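PDB 4FVA: 5'-tyrosyl-DNA phosphodiesterase from Caenorhabditis elegans, which belongs to the endonuclease/exonuclease/phosphatase family, with a DNase I-like fold and a bound magnesium ion. Local coordinates for residues L118-R131 with N155-R169. Residues are numbered along the deposited sequence; the frame is centred on the assembly and turned at random.
Sequences LKVFLLNTHLESTR and NPGALVFFGGDLNLR. With MLI (malonate ion), chain G; EDO (1,2-ethanediol), chain I.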
# COMPACT_ATOMS: atom_id res chain seq x y z
N LEU A 118 9.71 4.25 -18.90
CA LEU A 118 10.23 4.37 -17.55
C LEU A 118 10.20 3.07 -16.77
O LEU A 118 9.15 2.42 -16.63
CB LEU A 118 9.47 5.47 -16.82
CG LEU A 118 10.05 5.90 -15.49
CD1 LEU A 118 11.54 6.02 -15.65
CD2 LEU A 118 9.47 7.25 -15.11
N LYS A 119 11.37 2.66 -16.29
CA LYS A 119 11.50 1.46 -15.47
C LYS A 119 10.83 1.73 -14.14
O LYS A 119 11.03 2.79 -13.55
CB LYS A 119 12.97 1.11 -15.27
CG LYS A 119 13.21 -0.24 -14.65
CD LYS A 119 13.01 -1.36 -15.68
CE LYS A 119 13.38 -2.72 -15.12
NZ LYS A 119 13.29 -3.79 -16.16
N VAL A 120 10.02 0.78 -13.67
CA VAL A 120 9.29 0.96 -12.41
C VAL A 120 9.39 -0.28 -11.55
O VAL A 120 9.13 -1.38 -12.04
CB VAL A 120 7.80 1.27 -12.64
CG1 VAL A 120 7.11 1.50 -11.32
CG2 VAL A 120 7.64 2.47 -13.55
N PHE A 121 9.78 -0.12 -10.29
CA PHE A 121 9.74 -1.20 -9.30
C PHE A 121 8.66 -0.90 -8.27
O PHE A 121 8.61 0.21 -7.72
CB PHE A 121 11.10 -1.39 -8.61
CG PHE A 121 12.16 -1.97 -9.52
CD1 PHE A 121 12.86 -1.16 -10.41
CD2 PHE A 121 12.49 -3.33 -9.44
CE1 PHE A 121 13.85 -1.70 -11.24
CE2 PHE A 121 13.47 -3.88 -10.25
CZ PHE A 121 14.16 -3.06 -11.16
N LEU A 122 7.80 -1.88 -8.02
CA LEU A 122 6.72 -1.74 -7.06
C LEU A 122 6.95 -2.76 -5.96
O LEU A 122 7.02 -3.96 -6.24
CB LEU A 122 5.36 -2.01 -7.73
CG LEU A 122 5.04 -1.13 -8.95
CD1 LEU A 122 3.67 -1.45 -9.55
CD2 LEU A 122 5.15 0.33 -8.54
N LEU A 123 7.07 -2.28 -4.72
CA LEU A 123 7.28 -3.16 -3.57
C LEU A 123 6.19 -2.93 -2.53
O LEU A 123 6.10 -1.86 -1.93
CB LEU A 123 8.66 -2.91 -2.96
CG LEU A 123 9.88 -3.16 -3.86
CD1 LEU A 123 10.18 -1.97 -4.77
CD2 LEU A 123 11.10 -3.51 -3.01
N ASN A 124 5.36 -3.96 -2.34
CA ASN A 124 4.19 -3.90 -1.47
C ASN A 124 4.34 -4.90 -0.34
O ASN A 124 4.66 -6.08 -0.57
CB ASN A 124 2.94 -4.21 -2.31
CG ASN A 124 1.64 -4.13 -1.51
OD1 ASN A 124 1.58 -3.47 -0.48
ND2 ASN A 124 0.60 -4.81 -2.00
N THR A 125 4.10 -4.44 0.89
CA THR A 125 4.24 -5.32 2.04
C THR A 125 3.23 -5.01 3.11
O THR A 125 2.62 -3.95 3.12
CB THR A 125 5.66 -5.28 2.65
OG1 THR A 125 5.82 -6.36 3.58
CG2 THR A 125 5.89 -3.94 3.38
N HIS A 126 3.04 -5.98 4.00
CA HIS A 126 2.22 -5.81 5.18
C HIS A 126 3.09 -6.27 6.35
O HIS A 126 3.14 -7.47 6.62
CB HIS A 126 0.97 -6.68 5.07
CG HIS A 126 0.02 -6.56 6.23
ND1 HIS A 126 -1.06 -7.39 6.38
CD2 HIS A 126 0.02 -5.72 7.29
CE1 HIS A 126 -1.71 -7.06 7.49
NE2 HIS A 126 -1.08 -6.05 8.06
N LEU A 127 3.78 -5.35 7.02
CA LEU A 127 4.77 -5.76 8.03
C LEU A 127 4.13 -6.35 9.29
O LEU A 127 2.96 -6.07 9.60
CB LEU A 127 5.71 -4.61 8.38
CG LEU A 127 6.50 -4.05 7.19
CD1 LEU A 127 7.57 -3.05 7.66
CD2 LEU A 127 7.12 -5.20 6.37
N GLU A 128 4.90 -7.15 10.03
CA GLU A 128 4.38 -7.85 11.21
C GLU A 128 3.52 -6.94 12.09
O GLU A 128 3.85 -5.78 12.34
CB GLU A 128 5.52 -8.48 12.02
CG GLU A 128 5.16 -9.81 12.69
CD GLU A 128 5.18 -11.00 11.74
OE1 GLU A 128 5.47 -10.82 10.53
OE2 GLU A 128 4.92 -12.14 12.20
N SER A 129 2.40 -7.48 12.55
CA SER A 129 1.38 -6.72 13.28
C SER A 129 1.62 -6.74 14.81
O SER A 129 2.22 -7.69 15.34
CB SER A 129 -0.00 -7.29 12.97
OG SER A 129 -0.23 -7.40 11.56
N THR A 130 1.12 -5.70 15.48
CA THR A 130 1.09 -5.52 16.95
C THR A 130 2.38 -5.04 17.59
O THR A 130 3.48 -5.29 17.09
CB THR A 130 0.58 -6.75 17.73
OG1 THR A 130 1.67 -7.65 17.98
CG2 THR A 130 -0.54 -7.46 16.97
N ARG A 131 2.22 -4.38 18.73
CA ARG A 131 3.33 -3.87 19.51
C ARG A 131 4.34 -4.95 19.83
O ARG A 131 5.55 -4.72 19.77
CB ARG A 131 2.77 -3.25 20.80
CG ARG A 131 3.81 -2.80 21.82
CD ARG A 131 4.79 -1.76 21.29
NE ARG A 131 5.71 -1.34 22.34
CZ ARG A 131 6.81 -2.01 22.70
NH1 ARG A 131 7.14 -3.14 22.09
NH2 ARG A 131 7.58 -1.55 23.68
N ASN A 155 19.50 0.11 -10.83
CA ASN A 155 18.65 0.69 -11.87
C ASN A 155 18.62 2.20 -11.77
O ASN A 155 17.58 2.80 -11.47
CB ASN A 155 17.24 0.13 -11.74
CG ASN A 155 17.22 -1.38 -11.77
OD1 ASN A 155 17.00 -1.98 -12.81
ND2 ASN A 155 17.48 -2.00 -10.61
N PRO A 156 19.76 2.83 -12.07
CA PRO A 156 19.80 4.29 -12.00
C PRO A 156 18.72 4.85 -12.91
O PRO A 156 18.49 4.32 -14.00
CB PRO A 156 21.21 4.63 -12.51
CG PRO A 156 21.63 3.43 -13.32
CD PRO A 156 20.99 2.25 -12.65
N GLY A 157 18.00 5.87 -12.46
CA GLY A 157 16.97 6.43 -13.30
C GLY A 157 15.60 5.77 -13.18
O GLY A 157 14.64 6.26 -13.77
N ALA A 158 15.51 4.66 -12.46
CA ALA A 158 14.21 4.00 -12.29
C ALA A 158 13.32 4.68 -11.25
O ALA A 158 13.81 5.33 -10.32
CB ALA A 158 14.37 2.52 -11.93
N LEU A 159 12.01 4.51 -11.40
CA LEU A 159 11.07 4.90 -10.35
C LEU A 159 10.89 3.70 -9.43
O LEU A 159 10.61 2.59 -9.90
CB LEU A 159 9.71 5.25 -10.95
CG LEU A 159 9.34 6.72 -11.15
CD1 LEU A 159 7.90 6.84 -11.65
CD2 LEU A 159 9.53 7.47 -9.85
N VAL A 160 11.09 3.91 -8.13
CA VAL A 160 10.89 2.84 -7.16
C VAL A 160 9.84 3.29 -6.13
O VAL A 160 9.99 4.34 -5.49
CB VAL A 160 12.21 2.46 -6.45
CG1 VAL A 160 11.98 1.34 -5.46
CG2 VAL A 160 13.28 2.06 -7.47
N PHE A 161 8.78 2.49 -5.98
CA PHE A 161 7.76 2.75 -4.95
C PHE A 161 7.74 1.62 -3.93
O PHE A 161 7.51 0.45 -4.27
CB PHE A 161 6.36 2.92 -5.57
CG PHE A 161 6.25 4.11 -6.49
CD1 PHE A 161 6.32 5.40 -5.99
CD2 PHE A 161 6.11 3.93 -7.87
CE1 PHE A 161 6.24 6.50 -6.84
CE2 PHE A 161 6.02 5.03 -8.73
CZ PHE A 161 6.09 6.32 -8.21
N PHE A 162 7.98 1.97 -2.67
CA PHE A 162 7.89 0.99 -1.60
C PHE A 162 6.92 1.41 -0.50
O PHE A 162 7.00 2.55 -0.02
CB PHE A 162 9.25 0.73 -0.97
CG PHE A 162 9.16 0.05 0.36
CD1 PHE A 162 8.79 -1.29 0.44
CD2 PHE A 162 9.38 0.76 1.52
CE1 PHE A 162 8.68 -1.91 1.69
CE2 PHE A 162 9.27 0.15 2.76
CZ PHE A 162 8.91 -1.19 2.84
N GLY A 163 6.02 0.51 -0.10
CA GLY A 163 5.12 0.80 1.00
C GLY A 163 4.07 -0.27 1.24
O GLY A 163 4.25 -1.45 0.91
N GLY A 164 2.96 0.17 1.83
CA GLY A 164 1.87 -0.71 2.21
C GLY A 164 1.48 -0.40 3.63
O GLY A 164 1.64 0.73 4.12
N ASP A 165 0.99 -1.42 4.32
CA ASP A 165 0.70 -1.30 5.74
C ASP A 165 1.95 -1.70 6.48
O ASP A 165 2.24 -2.88 6.61
CB ASP A 165 -0.46 -2.21 6.14
CG ASP A 165 -0.82 -2.07 7.61
OD1 ASP A 165 -0.09 -1.37 8.35
OD2 ASP A 165 -1.82 -2.69 8.04
N LEU A 166 2.73 -0.71 6.92
CA LEU A 166 4.00 -1.00 7.58
C LEU A 166 3.87 -1.14 9.11
O LEU A 166 4.84 -1.51 9.79
CB LEU A 166 5.06 0.05 7.22
CG LEU A 166 5.20 0.37 5.72
CD1 LEU A 166 6.39 1.29 5.46
CD2 LEU A 166 5.35 -0.94 4.93
N ASN A 167 2.69 -0.85 9.65
CA ASN A 167 2.45 -1.04 11.09
C ASN A 167 3.46 -0.34 11.98
O ASN A 167 3.74 -0.80 13.09
CB ASN A 167 2.39 -2.53 11.43
CG ASN A 167 0.99 -3.10 11.29
OD1 ASN A 167 0.02 -2.50 11.75
ND2 ASN A 167 0.88 -4.24 10.62
N LEU A 168 3.98 0.79 11.50
CA LEU A 168 5.09 1.48 12.16
C LEU A 168 4.64 2.46 13.23
O LEU A 168 3.61 3.13 13.09
CB LEU A 168 5.96 2.23 11.13
CG LEU A 168 6.89 1.45 10.20
CD1 LEU A 168 7.54 2.36 9.14
CD2 LEU A 168 7.96 0.68 10.99
N ARG A 169 5.42 2.52 14.31
CA ARG A 169 5.45 3.72 15.15
C ARG A 169 6.71 4.46 14.66
O ARG A 169 7.69 3.81 14.28
CB ARG A 169 5.57 3.32 16.62
CG ARG A 169 5.29 1.83 16.90
CD ARG A 169 3.80 1.51 16.98
NE ARG A 169 3.43 0.32 16.20
CZ ARG A 169 2.45 -0.53 16.52
NH1 ARG A 169 1.73 -0.33 17.62
NH2 ARG A 169 2.19 -1.58 15.74
C1 MLI G . -3.74 -6.95 11.13
C2 MLI G . -5.15 -6.82 11.60
C3 MLI G . -3.10 -5.64 10.83
O6 MLI G . -5.41 -6.71 12.82
O7 MLI G . -6.08 -6.85 10.75
O8 MLI G . -1.84 -5.59 10.82
O9 MLI G . -3.80 -4.62 10.57
C1 EDO I . -0.90 -2.16 18.45
O1 EDO I . -0.88 -3.09 19.55
C2 EDO I . -1.91 -1.05 18.70
O2 EDO I . -2.82 -1.43 19.75
O HOH W 1 0.06 -3.22 14.45
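Phe121 meets Asn155, which follows helix 134-154 and opens the turn into strand 159-163: CE1 lies 3.4 Å from CG of Asn155, with ring and amide planes 59° apart. Asparagine suits the place, since its ND2 hydrogen-bonds to Ile151 O of the helix. With CG anti to its carbonyl carbon (chi1 -70°), the Phe121 ring also reaches Ala158 CB, a methyl small enough for its edge. Parallel strands 118-126 and 159-163 are joined by alternating backbone bonds, such as Phe161 N to Phe121 O at 2.9 Å. On the side of Phe121, Leu123 packs against Val160 through CD1 (3.8 Å from CG1) and against the edge of the Phe162 ring through CB. On the reverse side Leu159 crosses Leu118 at about a right angle, CD1 to CD2 3.8 Å. Beyond the strands, Asn167 ND2 donates to Leu127 O (3.0 Å, 163°) and to O8 of a malonate ion, probably from the crystallisation liquor, which also accepts from His126 NE2 and Ser129 OG. Helix 134-154 completes a beta-alpha-beta crossover, covering Phe121 and Phe162. Strands 107-115 and 212-221 flank the pair; strand 47-53, of the other sheet, packs on Leu122 and brings the magnesium ligand Glu52 against His126.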